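Local coordinates for protein putative hyaluronoglucosaminidase (Clostridium perfringens, PDB 6PWI) that probably hydrolyses terminal N-acetylhexosamine linkages of glycans as a secreted, cell-wall-anchored family 84 glycoside hydrolase, this chain holding its N-terminal and catalytic domains, at residues 55-60 / 88-93; 65-70 / 243-248; 77-82 / 156-161. All blocks are in the same frame, centred on the assembly; numbering follows the deposited sequence.

Interaction 1: 55-60 / 88-93; sequences DANVVF and EIKEDK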
loop_
_atom_site.group_PDB
_atom_site.type_symbol
_atom_site.label_atom_id
_atom_site.label_comp_id
_atom_site.label_asym_id
_atom_site.label_seq_id
_atom_site.Cartn_x
_atom_site.Cartn_y
_atom_site.Cartn_z
ATOM N N ASP A 55 -23.900 21.791 16.063
ATOM C CA ASP A 55 -23.558 22.901 15.186
ATOM C C ASP A 55 -22.186 23.446 15.576
ATOM O O ASP A 55 -21.957 23.798 16.734
ATOM C CB ASP A 55 -24.659 23.966 15.162
ATOM C CG ASP A 55 -25.963 23.485 14.537
ATOM O OD1 ASP A 55 -26.899 23.174 15.304
ATOM O OD2 ASP A 55 -26.039 23.431 13.288
ATOM N N ALA A 56 -21.289 23.509 14.584
ATOM C CA ALA A 56 -19.900 23.874 14.805
ATOM C C ALA A 56 -19.512 25.100 13.980
ATOM O O ALA A 56 -20.078 25.366 12.921
ATOM C CB ALA A 56 -18.999 22.701 14.502
ATOM N N ASN A 57 -18.534 25.840 14.511
ATOM C CA ASN A 57 -17.889 26.943 13.823
ATOM C C ASN A 57 -16.584 26.428 13.222
ATOM O O ASN A 57 -15.800 25.773 13.908
ATOM C CB ASN A 57 -17.642 28.130 14.762
ATOM C CG ASN A 57 -16.855 29.256 14.118
ATOM O OD1 ASN A 57 -17.280 29.827 13.117
ATOM N ND2 ASN A 57 -15.706 29.584 14.689
ATOM N N VAL A 58 -16.369 26.760 11.941
ATOM C CA VAL A 58 -15.227 26.309 11.170
ATOM C C VAL A 58 -14.441 27.530 10.694
ATOM O O VAL A 58 -14.995 28.422 10.051
ATOM C CB VAL A 58 -15.698 25.466 9.973
ATOM C CG1 VAL A 58 -14.545 25.122 9.050
ATOM C CG2 VAL A 58 -16.423 24.213 10.424
ATOM N N VAL A 59 -13.136 27.535 10.987
ATOM C CA VAL A 59 -12.245 28.609 10.584
ATOM C C VAL A 59 -11.118 28.019 9.741
ATOM O O VAL A 59 -10.305 27.257 10.252
ATOM C CB VAL A 59 -11.683 29.344 11.816
ATOM C CG1 VAL A 59 -10.739 30.474 11.431
ATOM C CG2 VAL A 59 -12.790 29.837 12.736
ATOM N N PHE A 60 -11.079 28.380 8.456
ATOM C CA PHE A 60 -9.965 28.015 7.598
ATOM C C PHE A 60 -9.102 29.245 7.333
ATOM O O PHE A 60 -9.608 30.291 6.946
ATOM C CB PHE A 60 -10.444 27.547 6.223
ATOM C CG PHE A 60 -11.390 26.374 6.194
ATOM C CD1 PHE A 60 -10.982 25.115 6.611
ATOM C CD2 PHE A 60 -12.675 26.519 5.690
ATOM C CE1 PHE A 60 -11.854 24.037 6.562
ATOM C CE2 PHE A 60 -13.541 25.439 5.629
ATOM C CZ PHE A 60 -13.130 24.202 6.069
ATOM N N GLU A 88 -13.352 33.656 13.433
ATOM C CA GLU A 88 -12.961 33.745 14.834
ATOM C C GLU A 88 -13.501 32.552 15.620
ATOM O O GLU A 88 -14.431 31.878 15.183
ATOM C CB GLU A 88 -13.456 35.058 15.448
ATOM C CG GLU A 88 -14.972 35.197 15.452
ATOM C CD GLU A 88 -15.561 36.423 16.138
ATOM O OE1 GLU A 88 -14.787 37.348 16.488
ATOM O OE2 GLU A 88 -16.800 36.453 16.322
ATOM N N ILE A 89 -12.908 32.317 16.797
ATOM C CA ILE A 89 -13.408 31.340 17.750
ATOM C C ILE A 89 -14.731 31.854 18.317
ATOM O O ILE A 89 -14.782 32.954 18.859
ATOM C CB ILE A 89 -12.374 31.098 18.874
ATOM C CG1 ILE A 89 -11.048 30.558 18.331
ATOM C CG2 ILE A 89 -12.944 30.198 19.966
ATOM C CD1 ILE A 89 -9.922 30.564 19.342
ATOM N N LYS A 90 -15.793 31.054 18.185
ATOM C CA LYS A 90 -17.050 31.307 18.877
ATOM C C LYS A 90 -17.044 30.568 20.215
ATOM O O LYS A 90 -16.857 29.351 20.249
ATOM C CB LYS A 90 -18.243 30.846 18.035
ATOM C CG LYS A 90 -18.300 31.381 16.613
ATOM C CD LYS A 90 -18.278 32.887 16.527
ATOM C CE LYS A 90 -18.565 33.373 15.123
ATOM N NZ LYS A 90 -18.833 34.829 15.089
ATOM N N GLU A 91 -17.278 31.310 21.309
ATOM C CA GLU A 91 -17.167 30.778 22.660
ATOM C C GLU A 91 -18.316 29.814 22.961
ATOM O O GLU A 91 -18.179 28.941 23.814
ATOM C CB GLU A 91 -17.078 31.914 23.683
ATOM N N ASP A 92 -19.430 29.951 22.233
ATOM C CA ASP A 92 -20.646 29.208 22.529
ATOM C C ASP A 92 -20.690 27.856 21.811
ATOM O O ASP A 92 -21.459 26.988 22.215
ATOM C CB ASP A 92 -21.900 30.050 22.263
ATOM C CG ASP A 92 -22.018 30.563 20.832
ATOM O OD1 ASP A 92 -21.073 31.237 20.364
ATOM O OD2 ASP A 92 -23.055 30.285 20.192
ATOM N N LYS A 93 -19.883 27.673 20.753
ATOM C CA LYS A 93 -19.980 26.499 19.892
ATOM C C LYS A 93 -18.705 25.657 19.971
ATOM O O LYS A 93 -17.735 26.047 20.618
ATOM C CB LYS A 93 -20.195 26.913 18.431
ATOM C CG LYS A 93 -21.545 27.524 18.080
ATOM C CD LYS A 93 -21.573 28.024 16.646
ATOM C CE LYS A 93 -22.874 28.676 16.235
ATOM N NZ LYS A 93 -23.997 27.711 16.248
#
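Asp55 opens the contact at the start of strand 55-60, where its CB lies 4.0 Å from Lys93 NZ. The carboxylate itself leads elsewhere: Asp55 OD1 stays 5.5 Å from Lys93 NZ, so the opposite charges may attract but make no bridge. The alkyl part of Lys93 passes across the start of the strand, its CB 4.0 Å from Asp55 O. At Ala56 the CB faces the other way, onto Ile81 and Phe96, and the approach is by the backbone, Ala56 C lying 4.5 Å from Lys93 CD. Asn57 carries the centre. With CG anti to the backbone N (chi1 175°), its amide reaches from the strand to the loop and Asn57 ND2 lies 2.7 Å from Glu88 O. The N-H...O angle of 129° marks this as a weak, bent bond. The same amide is gripped from outside the two segments, OD1 by the hydroxyl of Ser86 and ND2 by Asn95 OD1, which together should fix its rotation. Lys90 crosses the Asn57 side chain at about a right angle, bringing its CG to 3.6 Å from Asn57 CG; in a salt bridge within the loop, Lys90 NZ donates to the anti lone pair of Glu88 OE2. Val58 points to the opposite side and packs on Leu72 and Leu76 of helix 66-78. Val59 faces the loop again, its CG2 3.6 Å from Glu88 O. Backbone bonds from Ala56 and Val58 to strand 82-85, and from Asn57 to strand 94-100, place strand 55-60 between two parallel neighbours. Segment 88-93 belongs to the crossover connection joining those neighbours, which passes over strand 55-60 on the face away from helix 66-78, in the mixed sheet of the N-terminal, family 20 domain 2-like part of the enzyme.

Interaction 2: 65-70 / 243-248; sequences DEATKN and VGIATK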
loop_
_atom_site.group_PDB
_atom_site.type_symbol
_atom_site.label_atom_id
_atom_site.label_comp_id
_atom_site.label_asym_id
_atom_site.label_seq_id
_atom_site.Cartn_x
_atom_site.Cartn_y
_atom_site.Cartn_z
ATOM N N ASP A 65 -6.415 24.747 1.069
ATOM C CA ASP A 65 -6.959 24.582 -0.277
ATOM C C ASP A 65 -8.309 23.871 -0.231
ATOM O O ASP A 65 -8.744 23.430 0.834
ATOM C CB ASP A 65 -5.960 23.930 -1.240
ATOM C CG ASP A 65 -5.631 22.462 -0.980
ATOM O OD1 ASP A 65 -6.415 21.778 -0.273
ATOM O OD2 ASP A 65 -4.582 22.000 -1.495
ATOM N N GLU A 66 -8.960 23.758 -1.397
ATOM C CA GLU A 66 -10.324 23.253 -1.461
ATOM C C GLU A 66 -10.377 21.790 -1.019
ATOM O O GLU A 66 -11.302 21.393 -0.306
ATOM C CB GLU A 66 -10.955 23.469 -2.838
ATOM C CG GLU A 66 -11.512 24.874 -3.040
ATOM C CD GLU A 66 -12.654 25.329 -2.132
ATOM O OE1 GLU A 66 -13.702 24.637 -2.092
ATOM O OE2 GLU A 66 -12.502 26.387 -1.464
ATOM N N ALA A 67 -9.382 20.999 -1.443
ATOM C CA ALA A 67 -9.331 19.584 -1.104
ATOM C C ALA A 67 -9.273 19.402 0.414
ATOM O O ALA A 67 -9.873 18.476 0.955
ATOM C CB ALA A 67 -8.168 18.921 -1.802
ATOM N N THR A 68 -8.569 20.314 1.090
ATOM C CA THR A 68 -8.366 20.273 2.529
ATOM C C THR A 68 -9.642 20.710 3.259
ATOM O O THR A 68 -9.975 20.150 4.299
ATOM C CB THR A 68 -7.079 21.027 2.901
ATOM O OG1 THR A 68 -6.038 20.567 2.037
ATOM C CG2 THR A 68 -6.645 20.830 4.336
ATOM N N LYS A 69 -10.364 21.702 2.724
ATOM C CA LYS A 69 -11.635 22.089 3.313
ATOM C C LYS A 69 -12.617 20.919 3.234
ATOM O O LYS A 69 -13.248 20.576 4.233
ATOM C CB LYS A 69 -12.213 23.348 2.658
ATOM C CG LYS A 69 -11.315 24.580 2.680
ATOM C CD LYS A 69 -12.004 25.836 2.176
ATOM C CE LYS A 69 -11.038 26.960 1.862
ATOM N NZ LYS A 69 -11.708 28.280 1.760
ATOM N N ASN A 70 -12.726 20.304 2.046
ATOM C CA ASN A 70 -13.641 19.198 1.789
ATOM C C ASN A 70 -13.365 18.030 2.737
ATOM O O ASN A 70 -14.289 17.331 3.154
ATOM C CB ASN A 70 -13.588 18.739 0.331
ATOM C CG ASN A 70 -14.272 19.703 -0.618
ATOM O OD1 ASN A 70 -15.268 20.330 -0.263
ATOM N ND2 ASN A 70 -13.765 19.822 -1.831
ATOM N N VAL A 243 -9.509 12.473 -8.369
ATOM C CA VAL A 243 -9.573 11.651 -7.168
ATOM C C VAL A 243 -8.272 11.827 -6.385
ATOM O O VAL A 243 -8.295 11.973 -5.161
ATOM C CB VAL A 243 -9.891 10.167 -7.445
ATOM C CG1 VAL A 243 -9.743 9.331 -6.184
ATOM C CG2 VAL A 243 -11.288 9.982 -8.015
ATOM N N GLY A 244 -7.151 11.851 -7.118
ATOM C CA GLY A 244 -5.844 12.138 -6.551
ATOM C C GLY A 244 -5.811 13.466 -5.791
ATOM O O GLY A 244 -5.219 13.544 -4.715
ATOM N N ILE A 245 -6.440 14.505 -6.362
ATOM C CA ILE A 245 -6.446 15.819 -5.738
ATOM C C ILE A 245 -7.295 15.785 -4.467
ATOM O O ILE A 245 -6.917 16.377 -3.464
ATOM C CB ILE A 245 -6.883 16.924 -6.723
ATOM C CG1 ILE A 245 -5.794 17.197 -7.768
ATOM C CG2 ILE A 245 -7.294 18.197 -5.981
ATOM C CD1 ILE A 245 -6.310 17.785 -9.059
ATOM N N ALA A 246 -8.428 15.078 -4.512
ATOM C CA ALA A 246 -9.362 15.044 -3.393
ATOM C C ALA A 246 -8.788 14.256 -2.212
ATOM O O ALA A 246 -9.080 14.572 -1.062
ATOM C CB ALA A 246 -10.684 14.469 -3.843
ATOM N N THR A 247 -7.980 13.227 -2.507
ATOM C CA THR A 247 -7.495 12.294 -1.498
ATOM C C THR A 247 -6.058 12.631 -1.111
ATOM O O THR A 247 -5.574 12.187 -0.070
ATOM C CB THR A 247 -7.519 10.853 -2.021
ATOM O OG1 THR A 247 -6.644 10.792 -3.151
ATOM C CG2 THR A 247 -8.909 10.358 -2.361
ATOM N N LYS A 248 -5.388 13.393 -1.990
ATOM C CA LYS A 248 -4.015 13.868 -1.848
ATOM C C LYS A 248 -3.024 12.721 -2.024
ATOM O O LYS A 248 -1.823 12.888 -1.827
ATOM C CB LYS A 248 -3.800 14.751 -0.612
ATOM C CG LYS A 248 -3.981 16.236 -0.880
ATOM C CD LYS A 248 -3.754 17.125 0.323
ATOM C CE LYS A 248 -4.274 18.531 0.112
ATOM N NZ LYS A 248 -3.701 19.159 -1.104
HETATM O O HOH W 1 -10.838 16.556 -0.321
#
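The first torsion of Asp65 (chi1 69°) sets CG between its own backbone N and carbonyl carbon, and a bend at the last torsion of Lys248 (chi4 -55°) turns NZ toward that carboxylate. The two side chains approach from opposite directions, and Lys248 NZ meets the syn lone pair of Asp65 OD2 at 3.0 Å in a salt bridge. Asp65 is the N-cap of helix 66-78, and its OD1 accepts from Thr68 N at 2.9 Å, nearly along the C-O axis, and from Thr68 OG1, which comes in 42° out of the carboxylate plane. Thr68 crosses Lys248 at about a right angle, its OG1 3.3 Å from Lys248 CE. One carboxylate thus serves both the helix start and the interdomain charge pair. Alongside, Ala67 CB sits 3.3 Å from Ile245 O, while a water donates to Ala67 O and Ala246 O, bridging the two backbones. Lys248 NZ also makes a salt bridge to Asp145, its stronger partner, so its charge is probably shared between two carboxylates. The start of helix 66-78 therefore meets the end of barrel helix 231-247, and Phe148 of helix 144-158 touches Thr68 and Lys248, the residue just after helix 231-247.

Interaction 3: 77-82 / 156-161; sequences SIKGIN and AIFNQL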
loop_
_atom_site.group_PDB
_atom_site.type_symbol
_atom_site.label_atom_id
_atom_site.label_comp_id
_atom_site.label_asym_id
_atom_site.label_seq_id
_atom_site.Cartn_x
_atom_site.Cartn_y
_atom_site.Cartn_z
ATOM N N SER A 77 -19.404 15.398 8.803
ATOM C CA SER A 77 -20.617 14.671 8.459
ATOM C C SER A 77 -20.608 13.232 8.991
ATOM O O SER A 77 -21.654 12.591 9.036
ATOM C CB SER A 77 -20.904 14.730 6.982
ATOM O OG SER A 77 -19.973 13.942 6.268
ATOM N N ILE A 78 -19.439 12.735 9.420
ATOM C CA ILE A 78 -19.352 11.431 10.062
ATOM C C ILE A 78 -20.190 11.438 11.339
ATOM O O ILE A 78 -20.789 10.421 11.677
ATOM C CB ILE A 78 -17.885 10.993 10.289
ATOM C CG1 ILE A 78 -17.284 10.402 9.007
ATOM C CG2 ILE A 78 -17.761 10.025 11.457
ATOM C CD1 ILE A 78 -15.771 10.364 8.983
ATOM N N LYS A 79 -20.255 12.595 12.014
ATOM C CA LYS A 79 -21.013 12.750 13.249
ATOM C C LYS A 79 -22.202 13.685 13.037
ATOM O O LYS A 79 -22.713 14.255 13.998
ATOM C CB LYS A 79 -20.139 13.328 14.369
ATOM C CG LYS A 79 -18.862 12.566 14.695
ATOM C CD LYS A 79 -19.100 11.162 15.196
ATOM C CE LYS A 79 -19.689 11.112 16.585
ATOM N NZ LYS A 79 -19.769 9.715 17.071
ATOM N N GLY A 80 -22.627 13.844 11.778
ATOM C CA GLY A 80 -23.759 14.689 11.433
ATOM C C GLY A 80 -23.695 16.068 12.093
ATOM O O GLY A 80 -24.709 16.571 12.571
ATOM N N ILE A 81 -22.494 16.660 12.120
ATOM C CA ILE A 81 -22.280 18.012 12.613
ATOM C C ILE A 81 -22.447 18.994 11.456
ATOM O O ILE A 81 -21.676 18.961 10.496
ATOM C CB ILE A 81 -20.884 18.145 13.250
ATOM C CG1 ILE A 81 -20.698 17.195 14.436
ATOM C CG2 ILE A 81 -20.601 19.591 13.629
ATOM C CD1 ILE A 81 -19.315 17.240 15.039
ATOM N N ASN A 82 -23.461 19.864 11.565
ATOM C CA ASN A 82 -23.620 21.000 10.670
ATOM C C ASN A 82 -22.611 22.071 11.068
ATOM O O ASN A 82 -22.161 22.109 12.210
ATOM C CB ASN A 82 -25.033 21.583 10.719
ATOM C CG ASN A 82 -26.093 20.625 10.225
ATOM O OD1 ASN A 82 -26.224 20.401 9.021
ATOM N ND2 ASN A 82 -26.862 20.070 11.148
ATOM N N ALA A 156 -9.926 9.366 11.333
ATOM C CA ALA A 156 -9.711 8.095 11.995
ATOM C C ALA A 156 -10.318 8.140 13.399
ATOM O O ALA A 156 -10.940 7.171 13.835
ATOM C CB ALA A 156 -8.238 7.759 12.010
ATOM N N ILE A 157 -10.165 9.280 14.089
ATOM C CA ILE A 157 -10.654 9.393 15.455
ATOM C C ILE A 157 -12.181 9.347 15.453
ATOM O O ILE A 157 -12.787 8.610 16.231
ATOM C CB ILE A 157 -10.088 10.641 16.167
ATOM C CG1 ILE A 157 -8.574 10.525 16.379
ATOM C CG2 ILE A 157 -10.816 10.868 17.485
ATOM C CD1 ILE A 157 -7.935 11.702 17.088
ATOM N N PHE A 158 -12.788 10.112 14.536
ATOM C CA PHE A 158 -14.230 10.305 14.526
ATOM C C PHE A 158 -14.948 9.005 14.159
ATOM O O PHE A 158 -16.066 8.769 14.614
ATOM C CB PHE A 158 -14.620 11.502 13.652
ATOM C CG PHE A 158 -14.582 12.858 14.326
ATOM C CD1 PHE A 158 -13.643 13.156 15.306
ATOM C CD2 PHE A 158 -15.476 13.855 13.960
ATOM C CE1 PHE A 158 -13.610 14.404 15.911
ATOM C CE2 PHE A 158 -15.438 15.104 14.565
ATOM C CZ PHE A 158 -14.507 15.377 15.541
ATOM N N ASN A 159 -14.287 8.153 13.366
ATOM C CA ASN A 159 -14.881 6.909 12.900
ATOM C C ASN A 159 -15.003 5.886 14.033
ATOM O O ASN A 159 -15.667 4.865 13.868
ATOM C CB ASN A 159 -14.125 6.313 11.708
ATOM C CG ASN A 159 -14.632 6.810 10.373
ATOM O OD1 ASN A 159 -15.830 7.007 10.194
ATOM N ND2 ASN A 159 -13.729 7.014 9.428
ATOM N N GLN A 160 -14.368 6.155 15.181
ATOM C CA GLN A 160 -14.369 5.185 16.265
ATOM C C GLN A 160 -14.988 5.779 17.533
ATOM O O GLN A 160 -14.944 5.154 18.588
ATOM C CB GLN A 160 -12.970 4.597 16.475
ATOM C CG GLN A 160 -11.967 5.592 17.037
ATOM C CD GLN A 160 -10.555 5.062 17.095
ATOM O OE1 GLN A 160 -10.167 4.367 18.031
ATOM N NE2 GLN A 160 -9.753 5.435 16.108
ATOM N N LEU A 161 -15.589 6.969 17.427
ATOM C CA LEU A 161 -16.226 7.601 18.575
ATOM C C LEU A 161 -17.579 6.946 18.849
ATOM O O LEU A 161 -18.441 6.901 17.972
ATOM C CB LEU A 161 -16.386 9.102 18.316
ATOM C CG LEU A 161 -15.140 9.954 18.549
ATOM C CD1 LEU A 161 -15.461 11.435 18.407
ATOM C CD2 LEU A 161 -14.525 9.669 19.911
#
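Lys79 meets Phe158 and Leu161, and can be followed outward from its CB, which points toward 156-161. Lys79 CG comes 3.7 Å from CD2 of the Phe158 ring, approaching obliquely. The bend at chi2 (-62°) puts Lys79 CD 3.9 Å from Phe158 O, and the bend at chi3 (-71°) carries the end on to Leu161. There Lys79 NZ makes only a weak bond to Leu161 O at 3.2 Å; its stronger partner is Gly163 O. Leu161 closes a type I turn begun at Phe158, so the ammonium meets the carbonyl of the turn's last residue. Ile78 extends the contact on the neighbouring side: its CG2 lies 4.1 Å from Phe158 CB, and the Ile78 and Asn159 side chains cross at about a right angle, with Ile78 CD1 3.6 Å from Asn159 OD1. Ile81 CD1 reaches Phe158 CE2 at 4.5 Å, after Gly80 has ended helix 66-78 as the C-prime residue of a Schellman motif. Phe158 also packs on Leu166. Apolar packing on Phe158 probably supplies the main contact, while the lysine, through its weak bond to Leu161 O and its bond to Gly163 O, ties the end of 66-78 to the turn 158-161.

Overall arrangement
Helix 66-78 relates the three contacts, its start lying in interaction 2 and its end in interaction 3, whose centres are about 18 Å apart and whose nearest atoms are about 7 Å apart. Interaction 1 sits on the preceding strand and touches both others: Phe60 CZ packs 3.6 Å from Lys69 CB, and Ala56 N probably bonds to Asn82 O at 2.9 Å. Interactions 1 and 3, with centres about 17 Å apart, lie within the N-terminal domain. Interaction 2, whose centre is about 22 Å from that of interaction 1, instead joins this domain to the catalytic barrel. All three lie away from the predicted proton donor, Asp299.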